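Local coordinates for protein 3-isopropylmalate dehydratase small subunit (Campylobacter jejuni, PDB 3Q3W) that forms the small subunit of isopropylmalate isomerase, the enzyme that interconverts 2-isopropylmalate and 3-isopropylmalate through 2-isopropylmaleate, at residues K6-E18 and L138-L151. Residues are numbered along the deposited sequence; the frame is centred on the assembly and turned at random.
Sequences KFIIHKGIACPLE and LKKSQDKNIEISLL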
loop_
_atom_site.group_PDB
_atom_site.type_symbol
_atom_site.label_atom_id
_atom_site.label_comp_id
_atom_site.label_asym_id
_atom_site.label_seq_id
_atom_site.Cartn_x
_atom_site.Cartn_y
_atom_site.Cartn_z
ATOM N N LYS A 6 -3.082 5.333 -13.953
ATOM C CA LYS A 6 -1.904 4.777 -14.603
ATOM C C LYS A 6 -0.728 4.546 -13.655
ATOM O O LYS A 6 -0.406 5.409 -12.837
ATOM C CB LYS A 6 -1.509 5.716 -15.713
ATOM C CG LYS A 6 -0.517 5.193 -16.646
ATOM C CD LYS A 6 -0.362 6.141 -17.852
ATOM C CE LYS A 6 -1.699 6.413 -18.560
ATOM N NZ LYS A 6 -1.488 6.834 -19.946
ATOM N N PHE A 7 -0.100 3.373 -13.743
ATOM C CA PHE A 7 1.176 3.118 -13.058
ATOM C C PHE A 7 2.181 2.569 -14.085
ATOM O O PHE A 7 1.958 1.523 -14.677
ATOM C CB PHE A 7 0.951 2.144 -11.919
ATOM C CG PHE A 7 2.114 2.017 -10.950
ATOM C CD1 PHE A 7 1.917 2.217 -9.615
ATOM C CD2 PHE A 7 3.365 1.594 -11.371
ATOM C CE1 PHE A 7 2.930 2.057 -8.692
ATOM C CE2 PHE A 7 4.386 1.431 -10.464
ATOM C CZ PHE A 7 4.165 1.671 -9.096
ATOM N N ILE A 8 3.245 3.321 -14.329
ATOM C CA ILE A 8 4.326 2.917 -15.246
ATOM C C ILE A 8 5.575 2.843 -14.357
ATOM O O ILE A 8 5.974 1.775 -13.933
ATOM C CB ILE A 8 4.451 3.925 -16.397
ATOM C CG1 ILE A 8 3.119 4.008 -17.155
ATOM C CG2 ILE A 8 5.609 3.540 -17.398
ATOM C CD1 ILE A 8 3.102 5.053 -18.281
ATOM N N ILE A 9 6.078 4.017 -13.972
ATOM C CA ILE A 9 7.257 4.176 -13.118
ATOM C C ILE A 9 6.799 5.045 -11.964
ATOM O O ILE A 9 6.179 6.054 -12.200
ATOM C CB ILE A 9 8.391 4.952 -13.837
ATOM C CG1 ILE A 9 8.728 4.364 -15.221
ATOM C CG2 ILE A 9 9.639 5.031 -12.959
ATOM C CD1 ILE A 9 9.741 3.200 -15.246
ATOM N N HIS A 10 7.090 4.654 -10.729
ATOM C CA HIS A 10 6.810 5.504 -9.568
ATOM C C HIS A 10 7.974 5.471 -8.576
ATOM O O HIS A 10 8.481 4.417 -8.231
ATOM C CB HIS A 10 5.528 5.053 -8.869
ATOM C CG HIS A 10 5.225 5.811 -7.622
ATOM N ND1 HIS A 10 4.712 7.091 -7.633
ATOM C CD2 HIS A 10 5.412 5.491 -6.316
ATOM C CE1 HIS A 10 4.576 7.514 -6.390
ATOM N NE2 HIS A 10 5.009 6.566 -5.576
ATOM N N LYS A 11 8.379 6.645 -8.107
ATOM C CA LYS A 11 9.419 6.767 -7.096
ATOM C C LYS A 11 8.805 7.592 -5.978
ATOM O O LYS A 11 8.209 8.642 -6.248
ATOM C CB LYS A 11 10.634 7.474 -7.677
ATOM C CG LYS A 11 11.687 7.882 -6.637
ATOM C CD LYS A 11 13.001 8.353 -7.279
ATOM C CE LYS A 11 13.766 9.255 -6.332
ATOM N NZ LYS A 11 15.116 9.593 -6.874
ATOM N N GLY A 12 8.878 7.092 -4.749
ATOM C CA GLY A 12 8.390 7.849 -3.591
ATOM C C GLY A 12 8.808 7.258 -2.257
ATOM O O GLY A 12 9.477 6.220 -2.186
ATOM N N ILE A 13 8.383 7.934 -1.211
ATOM C CA ILE A 13 8.689 7.577 0.141
ATOM C C ILE A 13 7.986 6.273 0.497
ATOM O O ILE A 13 6.759 6.141 0.328
ATOM C CB ILE A 13 8.235 8.724 1.088
ATOM C CG1 ILE A 13 8.888 10.053 0.692
ATOM C CG2 ILE A 13 8.447 8.349 2.570
ATOM C CD1 ILE A 13 10.336 10.168 0.930
ATOM N N ALA A 14 8.760 5.287 0.944
ATOM C CA ALA A 14 8.211 4.018 1.397
ATOM C C ALA A 14 8.238 3.929 2.924
ATOM O O ALA A 14 9.166 4.463 3.560
ATOM C CB ALA A 14 8.948 2.898 0.800
ATOM N N CYS A 15 7.225 3.253 3.481
ATOM C CA CYS A 15 6.996 3.171 4.920
ATOM C C CYS A 15 6.794 1.721 5.301
ATOM O O CYS A 15 5.881 1.072 4.784
ATOM C CB CYS A 15 5.753 3.954 5.356
ATOM S SG CYS A 15 5.536 3.906 7.143
ATOM N N PRO A 16 7.621 1.213 6.220
ATOM C CA PRO A 16 7.466 -0.170 6.604
ATOM C C PRO A 16 6.443 -0.339 7.707
ATOM O O PRO A 16 6.452 0.429 8.676
ATOM C CB PRO A 16 8.865 -0.543 7.096
ATOM C CG PRO A 16 9.410 0.719 7.643
ATOM C CD PRO A 16 8.759 1.852 6.908
ATOM N N LEU A 17 5.562 -1.306 7.554
ATOM C CA LEU A 17 4.569 -1.621 8.582
ATOM C C LEU A 17 4.719 -3.110 8.958
ATOM O O LEU A 17 4.175 -4.004 8.306
ATOM C CB LEU A 17 3.141 -1.316 8.102
ATOM C CG LEU A 17 2.883 0.132 7.687
ATOM C CD1 LEU A 17 1.428 0.269 7.051
ATOM C CD2 LEU A 17 3.004 1.091 8.811
ATOM N N GLU A 18 5.432 -3.341 10.055
ATOM C CA GLU A 18 5.877 -4.676 10.440
ATOM C C GLU A 18 4.762 -5.400 11.177
ATOM O O GLU A 18 4.866 -5.727 12.373
ATOM C CB GLU A 18 7.130 -4.549 11.297
ATOM C CG GLU A 18 8.327 -4.009 10.517
ATOM C CD GLU A 18 9.599 -3.954 11.377
ATOM O OE1 GLU A 18 10.235 -5.016 11.607
ATOM O OE2 GLU A 18 9.938 -2.851 11.824
ATOM N N LEU A 138 15.209 0.109 5.097
ATOM C CA LEU A 138 14.349 1.291 5.003
ATOM C C LEU A 138 14.296 2.027 6.331
ATOM O O LEU A 138 14.312 3.268 6.401
ATOM C CB LEU A 138 12.937 0.868 4.563
ATOM C CG LEU A 138 11.943 1.959 4.145
ATOM C CD1 LEU A 138 12.521 2.954 3.134
ATOM C CD2 LEU A 138 10.739 1.223 3.582
ATOM N N LYS A 139 14.223 1.252 7.392
ATOM C CA LYS A 139 14.191 1.810 8.711
ATOM C C LYS A 139 15.474 2.498 9.047
ATOM O O LYS A 139 15.468 3.610 9.609
ATOM C CB LYS A 139 13.997 0.716 9.699
ATOM C CG LYS A 139 12.641 0.118 9.635
ATOM C CD LYS A 139 12.447 -0.747 10.843
ATOM C CE LYS A 139 13.356 -1.940 10.888
ATOM N NZ LYS A 139 12.961 -2.707 12.089
ATOM N N LYS A 140 16.580 1.821 8.726
ATOM C CA LYS A 140 17.897 2.368 8.962
ATOM C C LYS A 140 18.196 3.597 8.123
ATOM O O LYS A 140 18.958 4.457 8.563
ATOM C CB LYS A 140 18.985 1.342 8.697
ATOM C CG LYS A 140 19.031 0.227 9.702
ATOM C CD LYS A 140 20.128 -0.721 9.334
ATOM C CE LYS A 140 20.261 -1.825 10.371
ATOM N NZ LYS A 140 21.142 -2.928 9.916
ATOM N N SER A 141 17.597 3.699 6.934
ATOM C CA SER A 141 18.054 4.720 5.975
ATOM C C SER A 141 17.414 6.098 6.205
ATOM O O SER A 141 16.211 6.217 6.529
ATOM C CB SER A 141 17.786 4.256 4.526
ATOM O OG SER A 141 18.361 5.163 3.593
ATOM N N GLN A 142 18.197 7.135 5.963
ATOM C CA GLN A 142 17.655 8.487 5.951
ATOM C C GLN A 142 16.794 8.705 4.718
ATOM O O GLN A 142 15.770 9.376 4.779
ATOM C CB GLN A 142 18.771 9.502 5.913
ATOM C CG GLN A 142 18.320 10.910 6.305
ATOM C CD GLN A 142 19.283 11.557 7.303
ATOM O OE1 GLN A 142 20.435 11.162 7.386
ATOM N NE2 GLN A 142 18.792 12.524 8.090
ATOM N N ASP A 143 17.211 8.135 3.599
ATOM C CA ASP A 143 16.461 8.298 2.369
ATOM C C ASP A 143 15.485 7.140 2.222
ATOM O O ASP A 143 15.865 5.968 2.112
ATOM C CB ASP A 143 17.392 8.420 1.189
ATOM C CG ASP A 143 16.665 8.520 -0.114
ATOM O OD1 ASP A 143 15.471 8.179 -0.226
ATOM O OD2 ASP A 143 17.325 8.918 -1.068
ATOM N N LYS A 144 14.203 7.482 2.184
ATOM C CA LYS A 144 13.173 6.484 2.266
ATOM C C LYS A 144 12.614 6.079 0.900
ATOM O O LYS A 144 11.687 5.232 0.815
ATOM C CB LYS A 144 12.024 7.020 3.147
ATOM C CG LYS A 144 12.422 7.419 4.566
ATOM C CD LYS A 144 13.120 6.282 5.295
ATOM C CE LYS A 144 13.105 6.503 6.803
ATOM N NZ LYS A 144 14.035 5.603 7.536
ATOM N N ASN A 145 13.133 6.704 -0.159
ATOM C CA ASN A 145 12.581 6.524 -1.493
ATOM C C ASN A 145 12.885 5.152 -2.028
ATOM O O ASN A 145 14.014 4.662 -1.882
ATOM C CB ASN A 145 13.131 7.577 -2.424
ATOM C CG ASN A 145 12.504 8.902 -2.201
ATOM O OD1 ASN A 145 11.325 9.064 -2.482
ATOM N ND2 ASN A 145 13.261 9.859 -1.639
ATOM N N ILE A 146 11.847 4.519 -2.593
ATOM C CA ILE A 146 11.962 3.320 -3.379
ATOM C C ILE A 146 11.468 3.654 -4.785
ATOM O O ILE A 146 10.585 4.488 -4.961
ATOM C CB ILE A 146 11.181 2.149 -2.768
ATOM C CG1 ILE A 146 11.855 1.714 -1.449
ATOM C CG2 ILE A 146 11.090 0.992 -3.792
ATOM C CD1 ILE A 146 11.129 0.645 -0.644
ATOM N N GLU A 147 12.081 3.063 -5.805
ATOM C CA GLU A 147 11.562 3.232 -7.175
ATOM C C GLU A 147 11.016 1.924 -7.727
ATOM O O GLU A 147 11.565 0.869 -7.494
ATOM C CB GLU A 147 12.616 3.818 -8.119
ATOM C CG GLU A 147 12.001 4.314 -9.434
ATOM C CD GLU A 147 12.916 5.199 -10.270
ATOM O OE1 GLU A 147 13.916 5.724 -9.752
ATOM O OE2 GLU A 147 12.618 5.379 -11.467
ATOM N N ILE A 148 9.899 2.012 -8.462
ATOM C CA ILE A 148 9.234 0.827 -9.011
ATOM C C ILE A 148 8.932 1.072 -10.466
ATOM O O ILE A 148 8.349 2.094 -10.789
ATOM C CB ILE A 148 7.919 0.526 -8.322
ATOM C CG1 ILE A 148 8.123 0.292 -6.827
ATOM C CG2 ILE A 148 7.240 -0.694 -9.010
ATOM C CD1 ILE A 148 6.869 0.527 -5.941
ATOM N N SER A 149 9.363 0.155 -11.336
ATOM C CA SER A 149 9.002 0.177 -12.740
ATOM C C SER A 149 8.057 -0.991 -13.031
ATOM O O SER A 149 8.424 -2.155 -12.882
ATOM C CB SER A 149 10.262 0.056 -13.617
ATOM O OG SER A 149 9.927 0.003 -14.999
ATOM N N LEU A 150 6.849 -0.700 -13.480
ATOM C CA LEU A 150 5.914 -1.774 -13.831
ATOM C C LEU A 150 6.203 -2.272 -15.241
ATOM O O LEU A 150 5.759 -3.359 -15.618
ATOM C CB LEU A 150 4.467 -1.322 -13.724
ATOM C CG LEU A 150 3.376 -2.308 -14.143
ATOM C CD1 LEU A 150 3.436 -3.585 -13.377
ATOM C CD2 LEU A 150 2.080 -1.650 -13.951
ATOM N N LEU A 151 6.942 -1.488 -16.028
ATOM C CA LEU A 151 7.442 -1.947 -17.322
ATOM C C LEU A 151 8.444 -3.056 -17.160
ATOM O O LEU A 151 8.347 -4.064 -17.826
ATOM C CB LEU A 151 8.122 -0.833 -18.088
ATOM C CG LEU A 151 7.195 0.208 -18.681
ATOM C CD1 LEU A 151 8.030 1.291 -19.374
ATOM C CD2 LEU A 151 6.236 -0.439 -19.656
#
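Strands 9-17 and 145-149 run antiparallel, H10 and G12 forming the hydrogen-bonded pairs with I148 and I146, and two further bonds extend the ladder: L150 N to I8 O (2.7 Å) at one end and A14 N to K144 O at the other. That last donor stands above the carbonyl plane of K144, which still belongs to the loop leading into strand 145-149. On the face of I146 and I148, the A14 methyl presses tightly on I146 CD1, with CB to CD1 at 3.5 Å. F7 has CG anti to its backbone N (chi1 -168°), which turns the ring toward the partner strand; its CE2 lies 3.8 Å from I148 CG2, and CD2 meets L150 CB. V155 of the next strand continues this apolar layer. The other face is more polar: the aliphatic part of K11 lies across E147, with K11 CD 3.7 Å from E147 OE1. Further along, I13 CD1 rests by the amide of N145. Past the ladder, L138 CD2 touches A14 CB and P16 CD, joining the end of helix 128-140 to the first strand. K139 bends at chi3 (-65°), and its NZ meets the syn side of E18 OE2 at 3.0 Å, 29° out of the carboxylate plane. Backbone bonds therefore fix the register, apolar side chains pack on the I146-I148 face, and one salt bridge ties the helix to E18. The strand pair itself joins the parallel strands of the mixed sheet to its antiparallel half.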